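PDB 3E99: benzoate 1,2-dioxygenase beta subunit from Burkholderia mallei ATCC 23344, which forms the small, non-catalytic subunit of the ring-hydroxylating dioxygenase that converts benzoate to its cis-1,2-dihydrodiol, and probably supports the assembly of that enzyme. Local coordinates for the interface of chains A and B. Residues are numbered along the deposited sequence; one frame, centred on the assembly and turned at random. Chains: chain A/B, Benzoate 1,2-dioxygenase beta subunit.

Contact 1: the interface of chains A and B. Residues chain A 89, 118, 120; chain B 150-154.
A:Arg89 and A:Tyr118 grip the stretch B:Lys151 to B:Tyr154 in a contact between two copies of one chain, a polar clasp within the interface that joins neighbouring subunits of the deposited trimer. The two sides differ: chain A offers side chains from strands 89-103 and 106-119, chain B the segment that follows strand 145-150. The guanidinium of A:Arg89 does the polar work through one terminal nitrogen. NH1 of A:Arg89 forms a salt bridge with the carboxylate oxygen OD1 of B:Asp153 at 2.7 Å. The same NH1 of A:Arg89 donates to the backbone O of B:Lys151 at 3.0 Å. Both acceptors lie close to the guanidinium plane, whereas neither oxygen is met in its own plane: the nitrogen stands 60° above the carboxylate and also above the carbonyl plane. The two side chains cross at about a right angle. B:Asp153 reaches back to the arginine with CG tucked between its backbone N and carbonyl carbon (chi1 63°), which turns the carboxylate toward the same nitrogen that holds the B:Lys151 carbonyl. The aliphatic start of A:Arg89 packs against the extended chain of B:Lys151, CB to CD at 4.0 Å. Alongside, the ring of A:Tyr118 lies under the B backbone. CA of B:Asn152 sits over the centre of the A:Tyr118 ring, 3.8 Å from its centroid, a CH-pi contact. CB of B:Asn152 lies over the same face, toward CD1 of A:Tyr118, 3.6 Å away. B:Asn152 thus meets the ring through CA and CB, with its amide turned steeply to it (74° between planes). At the far end of the ring the phenol OH of A:Tyr118 receives a weak hydrogen bond from the backbone N of B:Tyr154; the B:Tyr154 side chain is incompletely modelled. By pinning this segment through backbone and carboxylate together, the site probably fixes the course of the chain after strand 145-150 and helps hold adjacent beta subunits together.

Contact 2: the interface of chains A and B. Residues chain A 15, 18, 22, 92-94; chain B 96, 98, 112.
B:Asn96 pushes its backbone and amide between A:Tyr15 of helix 7-22 and strand 89-103 of chain A, in a water-lined polar patch of the interface between copies of the beta subunit. The packing is centred on the tyrosine: CA of B:Asn96 stands over the middle of the A:Tyr15 ring, 3.4 Å from its centroid, as a CH-pi contact, while the amide lies nearly parallel to the ring, 17° apart. At the base of the same side chain, CB of A:Tyr15 meets CG of B:Glu98 at 3.8 Å.

Direct hydrogen bonds run between asparagine amides and the A backbone. With CG anti to its carbonyl carbon (chi1 -67°), B:Asn96 carries OD1 to N of A:Ile94, which donates at 2.9 Å on a lone pair and almost straight (170° at H). ND2 of B:Asn112 donates to O of A:His92 at 2.8 Å, in the carbonyl plane. Behind that carbonyl, the carboxylate of A:Asp22 braces A:His92 twice: OD1 takes ring ND1 at 2.6 Å and OD2 takes the backbone N, both on the syn side. This second shell ties helix 7-22 to the strand and could polarise the imidazole.

Waters complete the join. Water 1 links OD2 of A:Asp22 with ND2 of B:Asn112. Water 3 lies 2.9 Å from ND2 of B:Asn96 and also bonds O of A:Tyr15 and water 1. Water 2 connects the backbone N of B:Asn96 to O of A:Ile94. Both ends of the B:Asn96 amide are engaged, OD1 by N of A:Ile94 and ND2 by water 3, which should fix which way round it lies. The site probably sets the register of the two subunits, docking a B strand bend, where B:Asn96 has positive phi, against its neighbour's helix and strand.

Contact 1: the interface of chains A and B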
loop_
_atom_site.group_PDB
_atom_site.type_symbol
_atom_site.label_atom_id
_atom_site.label_comp_id
_atom_site.label_asym_id
_atom_site.label_seq_id
_atom_site.Cartn_x
_atom_site.Cartn_y
_atom_site.Cartn_z
ATOM N N ARG A 89 12.014 10.046 10.260
ATOM C CA ARG A 89 11.408 8.715 10.317
ATOM C C ARG A 89 10.821 8.411 8.961
ATOM O O ARG A 89 10.113 9.233 8.413
ATOM C CB ARG A 89 10.329 8.663 11.378
ATOM C CG ARG A 89 10.855 9.063 12.773
ATOM C CD ARG A 89 9.743 9.264 13.717
ATOM N NE ARG A 89 10.204 9.939 14.921
ATOM C CZ ARG A 89 9.449 10.696 15.708
ATOM N NH1 ARG A 89 8.177 10.902 15.422
ATOM N NH2 ARG A 89 9.978 11.254 16.799
ATOM N N TYR A 118 9.135 11.764 7.733
ATOM C CA TYR A 118 8.714 12.793 8.669
ATOM C C TYR A 118 9.881 13.189 9.508
ATOM O O TYR A 118 10.581 12.339 10.020
ATOM C CB TYR A 118 7.582 12.298 9.580
ATOM C CG TYR A 118 7.189 13.283 10.644
ATOM C CD1 TYR A 118 6.317 14.317 10.362
ATOM C CD2 TYR A 118 7.710 13.191 11.930
ATOM C CE1 TYR A 118 5.957 15.220 11.332
ATOM C CE2 TYR A 118 7.367 14.109 12.895
ATOM C CZ TYR A 118 6.495 15.105 12.600
ATOM O OH TYR A 118 6.151 16.005 13.605
ATOM N N TYR A 120 9.997 16.371 12.427
ATOM C CA TYR A 120 9.628 17.593 13.138
ATOM C C TYR A 120 8.194 18.048 12.890
ATOM O O TYR A 120 7.320 17.793 13.714
ATOM C CB TYR A 120 10.630 18.716 12.822
ATOM C CG TYR A 120 10.421 19.993 13.629
ATOM C CD1 TYR A 120 10.195 19.953 15.011
ATOM C CD2 TYR A 120 10.454 21.244 13.013
ATOM C CE1 TYR A 120 10.001 21.128 15.754
ATOM C CE2 TYR A 120 10.263 22.423 13.750
ATOM C CZ TYR A 120 10.037 22.354 15.115
ATOM O OH TYR A 120 9.840 23.514 15.834
ATOM N N LEU B 150 3.443 5.457 15.743
ATOM C CA LEU B 150 3.050 6.567 14.875
ATOM C C LEU B 150 4.267 7.377 14.551
ATOM O O LEU B 150 4.888 8.007 15.428
ATOM C CB LEU B 150 2.033 7.455 15.544
ATOM C CG LEU B 150 1.584 8.702 14.797
ATOM C CD1 LEU B 150 0.747 8.328 13.616
ATOM C CD2 LEU B 150 0.838 9.573 15.769
ATOM N N LYS B 151 4.612 7.407 13.278
ATOM C CA LYS B 151 5.796 8.125 12.886
ATOM C C LYS B 151 5.621 9.624 12.700
ATOM O O LYS B 151 6.557 10.370 12.960
ATOM C CB LYS B 151 6.479 7.471 11.687
ATOM C CG LYS B 151 7.150 6.147 12.042
ATOM C CD LYS B 151 7.872 5.508 10.873
ATOM C CE LYS B 151 8.625 4.277 11.368
ATOM N NZ LYS B 151 9.370 3.531 10.345
ATOM N N ASN B 152 4.448 10.079 12.272
ATOM C CA ASN B 152 4.241 11.509 12.128
ATOM C C ASN B 152 3.428 11.988 13.308
ATOM O O ASN B 152 2.240 12.245 13.212
ATOM C CB ASN B 152 3.639 11.893 10.760
ATOM C CG ASN B 152 2.260 11.318 10.525
ATOM O OD1 ASN B 152 1.963 10.154 10.829
ATOM N ND2 ASN B 152 1.412 12.134 9.989
ATOM N N ASP B 153 4.087 12.026 14.450
ATOM C CA ASP B 153 3.386 12.218 15.710
ATOM C C ASP B 153 3.073 13.686 16.036
ATOM O O ASP B 153 2.097 13.946 16.732
ATOM C CB ASP B 153 4.127 11.542 16.870
ATOM C CG ASP B 153 5.479 12.117 17.117
ATOM O OD1 ASP B 153 6.169 12.495 16.139
ATOM O OD2 ASP B 153 5.861 12.178 18.299
ATOM N N TYR B 154 3.866 14.626 15.532
ATOM C CA TYR B 154 3.593 16.051 15.740
ATOM C C TYR B 154 2.827 16.618 14.541
ATOM O O TYR B 154 1.638 16.949 14.650
ATOM C CB TYR B 154 4.893 16.827 15.965
#

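Contact 2: the interface of chains A and B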
loop_
_atom_site.group_PDB
_atom_site.type_symbol
_atom_site.label_atom_id
_atom_site.label_comp_id
_atom_site.label_asym_id
_atom_site.label_seq_id
_atom_site.Cartn_x
_atom_site.Cartn_y
_atom_site.Cartn_z
ATOM N N TYR A 15 10.141 -6.580 1.706
ATOM C CA TYR A 15 9.714 -5.968 2.938
ATOM C C TYR A 15 10.915 -5.842 3.874
ATOM O O TYR A 15 11.069 -4.841 4.522
ATOM C CB TYR A 15 8.581 -6.745 3.614
ATOM C CG TYR A 15 7.324 -6.915 2.738
ATOM C CD1 TYR A 15 7.104 -6.129 1.597
ATOM C CD2 TYR A 15 6.404 -7.881 3.035
ATOM C CE1 TYR A 15 5.970 -6.270 0.820
ATOM C CE2 TYR A 15 5.268 -8.064 2.257
ATOM C CZ TYR A 15 5.059 -7.258 1.145
ATOM O OH TYR A 15 3.929 -7.481 0.401
ATOM N N SER A 18 13.517 -3.029 2.617
ATOM C CA SER A 18 12.998 -1.689 2.910
ATOM C C SER A 18 12.907 -1.414 4.420
ATOM O O SER A 18 13.162 -0.281 4.852
ATOM C CB SER A 18 11.662 -1.435 2.164
ATOM O OG SER A 18 10.711 -2.400 2.501
ATOM N N ASP A 22 14.271 1.734 6.849
ATOM C CA ASP A 22 13.391 2.464 7.753
ATOM C C ASP A 22 13.917 2.395 9.183
ATOM O O ASP A 22 13.742 3.340 9.943
ATOM C CB ASP A 22 11.968 1.938 7.726
ATOM C CG ASP A 22 11.252 2.224 6.408
ATOM O OD1 ASP A 22 11.579 3.208 5.730
ATOM O OD2 ASP A 22 10.300 1.482 6.096
ATOM N N HIS A 92 8.502 2.832 4.253
ATOM C CA HIS A 92 8.330 2.290 2.912
ATOM C C HIS A 92 7.034 1.489 2.813
ATOM O O HIS A 92 6.639 0.800 3.770
ATOM C CB HIS A 92 9.500 1.362 2.544
ATOM C CG HIS A 92 10.766 2.087 2.242
ATOM N ND1 HIS A 92 11.420 2.861 3.178
ATOM C CD2 HIS A 92 11.496 2.166 1.102
ATOM C CE1 HIS A 92 12.478 3.407 2.611
ATOM N NE2 HIS A 92 12.557 2.986 1.363
ATOM N N ASN A 93 6.405 1.571 1.628
ATOM C CA ASN A 93 5.138 0.904 1.336
ATOM C C ASN A 93 5.226 0.357 -0.064
ATOM O O ASN A 93 5.206 1.116 -1.040
ATOM C CB ASN A 93 3.952 1.860 1.447
ATOM C CG ASN A 93 3.823 2.495 2.849
ATOM O OD1 ASN A 93 3.189 1.937 3.781
ATOM N ND2 ASN A 93 4.370 3.706 2.982
ATOM N N ILE A 94 5.401 -0.954 -0.159
ATOM C CA ILE A 94 5.686 -1.635 -1.432
ATOM C C ILE A 94 4.370 -2.234 -1.878
ATOM O O ILE A 94 3.764 -3.013 -1.118
ATOM C CB ILE A 94 6.731 -2.761 -1.234
ATOM C CG1 ILE A 94 8.085 -2.250 -0.649
ATOM C CG2 ILE A 94 6.938 -3.610 -2.555
ATOM C CD1 ILE A 94 8.701 -1.199 -1.430
ATOM N N ASN B 96 3.549 -4.339 3.673
ATOM C CA ASN B 96 4.842 -4.866 4.094
ATOM C C ASN B 96 4.696 -5.764 5.317
ATOM O O ASN B 96 5.456 -5.688 6.290
ATOM C CB ASN B 96 5.849 -3.723 4.360
ATOM C CG ASN B 96 6.265 -2.942 3.105
ATOM O OD1 ASN B 96 5.489 -2.709 2.183
ATOM N ND2 ASN B 96 7.512 -2.469 3.114
ATOM N N GLU B 98 5.067 -8.782 7.614
ATOM C CA GLU B 98 6.035 -9.815 7.903
ATOM C C GLU B 98 5.652 -10.593 9.124
ATOM O O GLU B 98 5.387 -10.012 10.169
ATOM C CB GLU B 98 7.379 -9.202 8.176
ATOM C CG GLU B 98 7.976 -8.500 6.934
ATOM C CD GLU B 98 9.291 -7.906 7.282
ATOM O OE1 GLU B 98 10.288 -8.660 7.341
ATOM O OE2 GLU B 98 9.317 -6.722 7.587
ATOM N N ASN B 112 3.663 -2.104 8.041
ATOM C CA ASN B 112 3.587 -0.641 7.939
ATOM C C ASN B 112 2.172 -0.275 7.551
ATOM O O ASN B 112 1.441 -1.089 6.978
ATOM C CB ASN B 112 4.588 -0.128 6.888
ATOM C CG ASN B 112 6.021 -0.356 7.303
ATOM O OD1 ASN B 112 6.276 -0.641 8.480
ATOM N ND2 ASN B 112 6.969 -0.226 6.357
HETATM O O HOH W 1 9.656 -0.796 7.043
HETATM O O HOH W 2 2.771 -4.398 0.858
HETATM O O HOH W 3 9.185 -3.107 5.456
#

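Contact 1 and contact 2 lie about 16 Å apart, centre to centre of their C-alpha atoms, along one interface. Strand 89-103 of chain A serves both, with A:Arg89 at its start in contact 1 and A:His92 to A:Ile94 in contact 2. Strand 106-119 of chain A adds A:Tyr118 to contact 1; helix 7-22 supplies A:Tyr15, A:Ser18 and A:Asp22 to contact 2. Chain B answers with the segment after strand 145-150 in the first, strands 89-103 and 106-119 in the second. These two strands thus act on both sides, as expected if one head-to-tail contact is repeated round the deposited trimer.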